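Local coordinates for MTH396 protein (Methanothermobacter thermautotrophicus, PDB 1NXH), which is of unknown function but belongs to the EhaM family, probably linked to energy-converting hydrogenase A of methanogens, and forms a disulfide-linked homodimer, at residues W20-V25 against F39-L43; R63-I67 against L102-G106; K70-L75 against Y109-L113. All coordinates share one frame; numbering follows the deposited sequence.

Contact 1: residues W20-V25 against F39-L43; sequences WQEDVV and FQDIL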
# COMPACT_ATOMS: atom_id res chain seq x y z
N TRP A 20 11.60 20.53 -1.79
CA TRP A 20 11.47 19.57 -0.70
C TRP A 20 10.10 19.70 -0.05
O TRP A 20 9.29 18.77 -0.05
CB TRP A 20 12.56 19.82 0.35
CG TRP A 20 13.77 18.97 0.17
CD1 TRP A 20 14.70 19.06 -0.83
CD2 TRP A 20 14.15 17.85 0.98
NE1 TRP A 20 15.63 18.05 -0.70
CE2 TRP A 20 15.31 17.29 0.40
CE3 TRP A 20 13.60 17.25 2.13
CZ2 TRP A 20 15.95 16.16 0.94
CZ3 TRP A 20 14.24 16.12 2.66
CH2 TRP A 20 15.40 15.59 2.06
N GLN A 21 9.84 20.88 0.49
CA GLN A 21 8.58 21.17 1.16
C GLN A 21 7.37 20.70 0.38
O GLN A 21 6.42 20.17 0.94
CB GLN A 21 8.50 22.67 1.41
CG GLN A 21 9.52 23.18 2.42
CD GLN A 21 9.11 22.90 3.86
OE1 GLN A 21 9.96 22.74 4.74
NE2 GLN A 21 7.80 22.86 4.11
N GLU A 22 7.41 20.90 -0.92
CA GLU A 22 6.30 20.53 -1.77
C GLU A 22 6.24 19.07 -2.20
O GLU A 22 5.16 18.52 -2.39
CB GLU A 22 6.31 21.41 -3.02
CG GLU A 22 5.75 22.78 -2.79
CD GLU A 22 4.25 22.74 -2.69
OE1 GLU A 22 3.73 22.01 -1.81
OE2 GLU A 22 3.58 23.44 -3.48
N ASP A 23 7.41 18.44 -2.36
CA ASP A 23 7.47 17.06 -2.83
C ASP A 23 7.73 16.00 -1.76
O ASP A 23 7.50 14.81 -1.98
CB ASP A 23 8.57 16.92 -3.89
CG ASP A 23 8.33 17.79 -5.09
OD1 ASP A 23 9.12 17.70 -6.06
OD2 ASP A 23 7.35 18.57 -5.08
N VAL A 24 8.19 16.42 -0.59
CA VAL A 24 8.54 15.47 0.44
C VAL A 24 8.01 15.75 1.83
O VAL A 24 7.15 15.03 2.34
CB VAL A 24 10.07 15.39 0.55
CG1 VAL A 24 10.47 14.22 1.43
CG2 VAL A 24 10.69 15.33 -0.84
N VAL A 25 8.55 16.79 2.45
CA VAL A 25 8.18 17.15 3.81
C VAL A 25 6.67 17.29 4.03
O VAL A 25 6.12 16.75 4.99
CB VAL A 25 8.88 18.47 4.23
CG1 VAL A 25 9.65 18.26 5.54
CG2 VAL A 25 9.84 18.94 3.11
N PHE A 39 8.09 16.26 11.72
CA PHE A 39 8.72 15.46 10.68
C PHE A 39 10.05 16.06 10.29
O PHE A 39 11.08 15.39 10.26
CB PHE A 39 7.82 15.41 9.45
CG PHE A 39 8.27 14.43 8.41
CD1 PHE A 39 8.79 13.19 8.79
CD2 PHE A 39 8.12 14.72 7.05
CE1 PHE A 39 9.13 12.24 7.83
CE2 PHE A 39 8.46 13.77 6.07
CZ PHE A 39 8.97 12.53 6.46
N GLN A 40 10.00 17.35 9.99
CA GLN A 40 11.19 18.08 9.60
C GLN A 40 12.34 17.86 10.58
O GLN A 40 13.49 17.63 10.19
CB GLN A 40 10.86 19.56 9.50
CG GLN A 40 11.90 20.34 8.76
CD GLN A 40 11.38 21.67 8.31
OE1 GLN A 40 10.32 21.75 7.68
NE2 GLN A 40 12.11 22.74 8.63
N ASP A 41 12.03 17.93 11.87
CA ASP A 41 13.01 17.72 12.92
C ASP A 41 13.48 16.28 12.92
O ASP A 41 14.63 16.01 13.26
CB ASP A 41 12.40 18.03 14.27
CG ASP A 41 11.70 19.34 14.28
OD1 ASP A 41 12.39 20.36 14.12
OD2 ASP A 41 10.46 19.35 14.43
N ILE A 42 12.57 15.37 12.59
CA ILE A 42 12.90 13.95 12.54
C ILE A 42 13.93 13.76 11.45
O ILE A 42 14.96 13.12 11.66
CB ILE A 42 11.66 13.11 12.21
CG1 ILE A 42 10.76 13.03 13.44
CG2 ILE A 42 12.07 11.71 11.80
CD1 ILE A 42 9.44 12.36 13.18
N LEU A 43 13.64 14.33 10.29
CA LEU A 43 14.57 14.24 9.18
C LEU A 43 15.88 14.83 9.66
O LEU A 43 16.94 14.23 9.53
CB LEU A 43 14.07 15.05 8.00
CG LEU A 43 12.72 14.61 7.45
CD1 LEU A 43 12.37 15.49 6.28
CD2 LEU A 43 12.76 13.17 7.01
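V25 touches both F39 and L43, and its CG1 methyl is the atom that meets both. That methyl lies 4.0 Å from L43 CD1, the two side chains meeting at a slant, and at a similar separation from the CD2 carbon of F39. The phenyl ring turns its rim, not its face, to the backbone carbonyls of V24 and V25: F39 CD2 is 3.5 Å from V25 O, and V24 O also lies at the ring edge, near its plane. With CG anti to the backbone N (chi1 -170°), the ring projects forward from its helix, and L43 CG, one turn on, covers a face from 4.2 Å above the F39 plane. The indole of W20 is likewise met at its edge, where its CZ3 comes 4.1 Å from L43 CD1. The one L43 methyl thus touches both W20 and V25. A pi-type turn widens the backbone here, evidenced by V25 N bonding to W20 O at 3.3 Å. W20 also packs on L52 and L55 of helix 49-60, while L43 reaches M84 of the second subunit. The axes of these two helical segments cross at 83°: a near-perpendicular helix-helix crossing in an all-helical fold, its apolar part made by V25, W20, F39 and L43.

Contact 2: residues R63-I67 against L102-G106; sequences RPRCI and LVLAG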
# COMPACT_ATOMS: atom_id res chain seq x y z
N ARG A 63 9.74 8.07 -7.12
CA ARG A 63 8.36 8.52 -6.97
C ARG A 63 7.43 7.59 -7.75
O ARG A 63 6.41 7.15 -7.22
CB ARG A 63 8.25 9.97 -7.47
CG ARG A 63 6.83 10.51 -7.67
CD ARG A 63 6.26 11.27 -6.46
NE ARG A 63 4.94 11.81 -6.76
CZ ARG A 63 4.72 12.87 -7.54
NH1 ARG A 63 5.75 13.53 -8.10
NH2 ARG A 63 3.47 13.26 -7.81
N PRO A 64 7.78 7.24 -9.01
CA PRO A 64 6.93 6.36 -9.82
C PRO A 64 6.77 4.96 -9.24
O PRO A 64 5.65 4.47 -9.01
CB PRO A 64 7.65 6.35 -11.17
CG PRO A 64 9.08 6.53 -10.79
CD PRO A 64 8.99 7.61 -9.75
N ARG A 65 7.91 4.33 -9.00
CA ARG A 65 7.97 2.99 -8.42
C ARG A 65 7.14 2.92 -7.13
O ARG A 65 6.37 1.99 -6.93
CB ARG A 65 9.44 2.66 -8.14
CG ARG A 65 9.69 1.42 -7.34
CD ARG A 65 11.18 1.10 -7.37
NE ARG A 65 12.01 1.96 -6.52
CZ ARG A 65 11.92 1.99 -5.19
NH1 ARG A 65 11.04 1.21 -4.55
NH2 ARG A 65 12.73 2.77 -4.49
N CYS A 66 7.30 3.92 -6.28
CA CYS A 66 6.59 3.93 -5.02
C CYS A 66 5.09 4.09 -5.17
O CYS A 66 4.30 3.65 -4.32
CB CYS A 66 7.16 5.01 -4.12
SG CYS A 66 8.73 4.54 -3.33
N ILE A 67 4.68 4.73 -6.27
CA ILE A 67 3.26 4.94 -6.51
C ILE A 67 2.62 3.66 -7.01
O ILE A 67 1.50 3.32 -6.61
CB ILE A 67 3.02 6.05 -7.54
CG1 ILE A 67 3.60 7.38 -7.02
CG2 ILE A 67 1.51 6.16 -7.81
CD1 ILE A 67 3.57 8.51 -8.01
N LEU A 102 -1.04 9.50 -14.46
CA LEU A 102 -1.85 10.58 -13.95
C LEU A 102 -1.25 11.27 -12.74
O LEU A 102 -0.93 12.46 -12.78
CB LEU A 102 -3.22 10.06 -13.57
CG LEU A 102 -4.23 10.01 -14.70
CD1 LEU A 102 -5.47 9.26 -14.26
CD2 LEU A 102 -4.57 11.43 -15.10
N VAL A 103 -1.12 10.51 -11.66
CA VAL A 103 -0.60 11.06 -10.42
C VAL A 103 0.74 11.75 -10.64
O VAL A 103 1.03 12.77 -10.01
CB VAL A 103 -0.52 9.95 -9.33
CG1 VAL A 103 -0.30 8.61 -9.98
CG2 VAL A 103 0.57 10.26 -8.32
N LEU A 104 1.53 11.22 -11.56
CA LEU A 104 2.83 11.81 -11.86
C LEU A 104 2.66 13.14 -12.56
O LEU A 104 3.57 13.96 -12.59
CB LEU A 104 3.63 10.87 -12.75
CG LEU A 104 4.77 10.02 -12.19
CD1 LEU A 104 4.74 9.94 -10.68
CD2 LEU A 104 4.67 8.65 -12.81
N ALA A 105 1.50 13.35 -13.15
CA ALA A 105 1.24 14.58 -13.87
C ALA A 105 0.47 15.56 -13.00
O ALA A 105 -0.13 16.50 -13.51
CB ALA A 105 0.49 14.29 -15.14
N GLY A 106 0.48 15.34 -11.69
CA GLY A 106 -0.20 16.25 -10.79
C GLY A 106 -1.50 15.75 -10.19
O GLY A 106 -1.97 16.29 -9.18
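I67 and V103 reach toward each other tip to tip, close to where helix 89-104 ends in a Schellman motif. Its C-prime residue is G106, with positive phi (106°); the evidence is a bond from G106 N to V103 O, 3.1 Å, and one from R107 N to L102 O. From I67 CB the side chain forks. The CG2 branch, anti to the backbone N, meets the V103 CG1 methyl at 3.7 Å. The other branch leaves through CG1, anti to the carbonyl carbon (chi1 -61°), and extends to CD1, which lies 3.5 Å from V103 CG2. The same CD1 also touches L104 CD1, whose side chain it meets at a slant, so the I67 tip is shared between two neighbouring residues. On its other branch, L104 puts CD2 4.1 Å from P64 CB. C66, in the turn that leads to I67, forms a disulfide with C78 of the second subunit, and R63 packs on W79 of that subunit. R63 and L104 run past each other in opposite directions: L104 CD1 is 3.7 Å from R63 CG and also stands over one face of the R63 guanidinium, 4.3 Å above its plane.

Contact 3: residues K70-L75 against Y109-L113; sequences KLHSDL and YSEAL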
# COMPACT_ATOMS: atom_id res chain seq x y z
N LYS A 70 1.90 1.52 -4.12
CA LYS A 70 0.71 2.00 -3.42
C LYS A 70 -0.53 1.54 -4.20
O LYS A 70 -1.46 0.96 -3.64
CB LYS A 70 0.75 3.54 -3.30
CG LYS A 70 0.05 4.10 -2.04
CD LYS A 70 0.37 5.59 -1.78
CE LYS A 70 -0.59 6.28 -0.75
NZ LYS A 70 -0.43 5.87 0.69
N LEU A 71 -0.53 1.78 -5.51
CA LEU A 71 -1.66 1.39 -6.35
C LEU A 71 -1.95 -0.10 -6.26
O LEU A 71 -3.07 -0.51 -5.97
CB LEU A 71 -1.38 1.76 -7.82
CG LEU A 71 -1.27 3.27 -8.02
CD1 LEU A 71 -0.83 3.60 -9.43
CD2 LEU A 71 -2.62 3.91 -7.68
N HIS A 72 -0.92 -0.89 -6.50
CA HIS A 72 -1.07 -2.33 -6.46
C HIS A 72 -1.80 -2.73 -5.19
O HIS A 72 -2.75 -3.52 -5.22
CB HIS A 72 0.31 -3.00 -6.47
CG HIS A 72 0.25 -4.45 -6.81
ND1 HIS A 72 0.01 -4.91 -8.09
CD2 HIS A 72 0.33 -5.55 -6.02
CE1 HIS A 72 -0.05 -6.23 -8.08
NE2 HIS A 72 0.13 -6.65 -6.84
N SER A 73 -1.35 -2.15 -4.08
CA SER A 73 -1.92 -2.43 -2.77
C SER A 73 -3.35 -1.94 -2.67
O SER A 73 -4.27 -2.73 -2.49
CB SER A 73 -1.12 -1.77 -1.67
OG SER A 73 -1.82 -1.90 -0.45
N ASP A 74 -3.53 -0.63 -2.77
CA ASP A 74 -4.85 -0.04 -2.68
C ASP A 74 -5.88 -0.69 -3.58
O ASP A 74 -7.07 -0.73 -3.23
CB ASP A 74 -4.76 1.45 -2.98
CG ASP A 74 -3.95 2.18 -1.96
OD1 ASP A 74 -3.73 3.39 -2.15
OD2 ASP A 74 -3.53 1.54 -0.97
N LEU A 75 -5.44 -1.18 -4.74
CA LEU A 75 -6.35 -1.81 -5.69
C LEU A 75 -6.47 -3.32 -5.48
O LEU A 75 -6.79 -4.06 -6.40
CB LEU A 75 -5.90 -1.54 -7.12
CG LEU A 75 -5.96 -0.07 -7.56
CD1 LEU A 75 -5.66 0.02 -9.05
CD2 LEU A 75 -7.35 0.49 -7.28
N TYR A 109 -3.44 11.78 -5.77
CA TYR A 109 -3.53 10.33 -5.56
C TYR A 109 -4.96 9.93 -5.26
O TYR A 109 -5.56 9.15 -5.99
CB TYR A 109 -2.66 9.86 -4.39
CG TYR A 109 -2.63 8.35 -4.29
CD1 TYR A 109 -2.13 7.59 -5.34
CD2 TYR A 109 -3.18 7.67 -3.19
CE1 TYR A 109 -2.18 6.20 -5.32
CE2 TYR A 109 -3.23 6.27 -3.16
CZ TYR A 109 -2.73 5.54 -4.24
OH TYR A 109 -2.81 4.17 -4.31
N SER A 110 -5.47 10.49 -4.17
CA SER A 110 -6.82 10.23 -3.73
C SER A 110 -7.70 10.14 -4.95
O SER A 110 -8.22 9.07 -5.29
CB SER A 110 -7.29 11.38 -2.86
OG SER A 110 -6.18 12.14 -2.43
N GLU A 111 -7.86 11.26 -5.62
CA GLU A 111 -8.70 11.30 -6.80
C GLU A 111 -8.28 10.27 -7.84
O GLU A 111 -9.13 9.56 -8.37
CB GLU A 111 -8.68 12.70 -7.40
CG GLU A 111 -9.18 13.77 -6.43
CD GLU A 111 -8.83 15.18 -6.87
OE1 GLU A 111 -9.07 15.50 -8.06
OE2 GLU A 111 -8.33 15.97 -6.04
N ALA A 112 -6.98 10.16 -8.11
CA ALA A 112 -6.47 9.21 -9.09
C ALA A 112 -6.82 7.75 -8.78
O ALA A 112 -7.15 6.97 -9.68
CB ALA A 112 -4.96 9.37 -9.22
N LEU A 113 -6.74 7.38 -7.51
CA LEU A 113 -7.05 6.01 -7.10
C LEU A 113 -8.51 5.68 -7.44
O LEU A 113 -8.82 4.57 -7.88
CB LEU A 113 -6.82 5.85 -5.59
CG LEU A 113 -6.47 4.45 -5.08
CD1 LEU A 113 -6.51 4.45 -3.59
CD2 LEU A 113 -7.46 3.42 -5.60
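Y109 supplies the largest share of this contact and comes first in its segment, its hydroxyl meeting D74 of helix 63-74. CG lies anti to the backbone N (chi1 -173°), which sends the ring across to the other helix. Y109 OH donates to D74 OD1, modelled very short at 2.5 Å; the acceptor lies at the ring edge, in its plane, while the carboxylate itself is turned 58° from the ring. Over one face passes the aliphatic chain of K70, whose CD is 4.2 Å from the Y109 ring centroid and 22° off the ring normal, a CH-pi contact. Along another part of the ring edge, L71 CD2 meets Y109 CE1 at 3.3 Å. Replacing Y109 with a phenylalanine would probably leave D74 OD1 without this donor, and the carboxylate freer to turn. Next to touch is L113, one turn on, which backs the ring: its CB stands 4.3 Å above the Y109 plane, on the face opposite K70. Its CD1 methyl lies 3.5 Å from D74 CB, the two side chains crossing at about a right angle. The other methyl, L113 CD2, lies 3.4 Å from L75 CD2, extending the contact to the first residue beyond the helix. K70 NZ is hydrogen-bonded to Q76 of the second subunit, and D74 also packs on D74 of that subunit. A hydroxyl donating to OD1 in the ring plane would be expected to stabilise the negative charge of D74 and to steady the turn of its carboxylate.

Overall arrangement
Contact 1 closes before contact 2 opens and joins helices 18-25 and 36-46. Contacts 2 and 3 both use helix 63-74, the first near its start and the second near its end; their segments alternate along the chain, pairing this helix successively with helix 89-104 and helix 109-124. The centres of contacts 2 and 3 are about 10 Å apart, whereas contact 1 lies about 18 Å from contact 2 and 22 Å from contact 3, centre to centre, on the opposite side of the chain's centre from contact 3. The contacts therefore sample helix packing on both sides of that centre, and all three touch the second subunit.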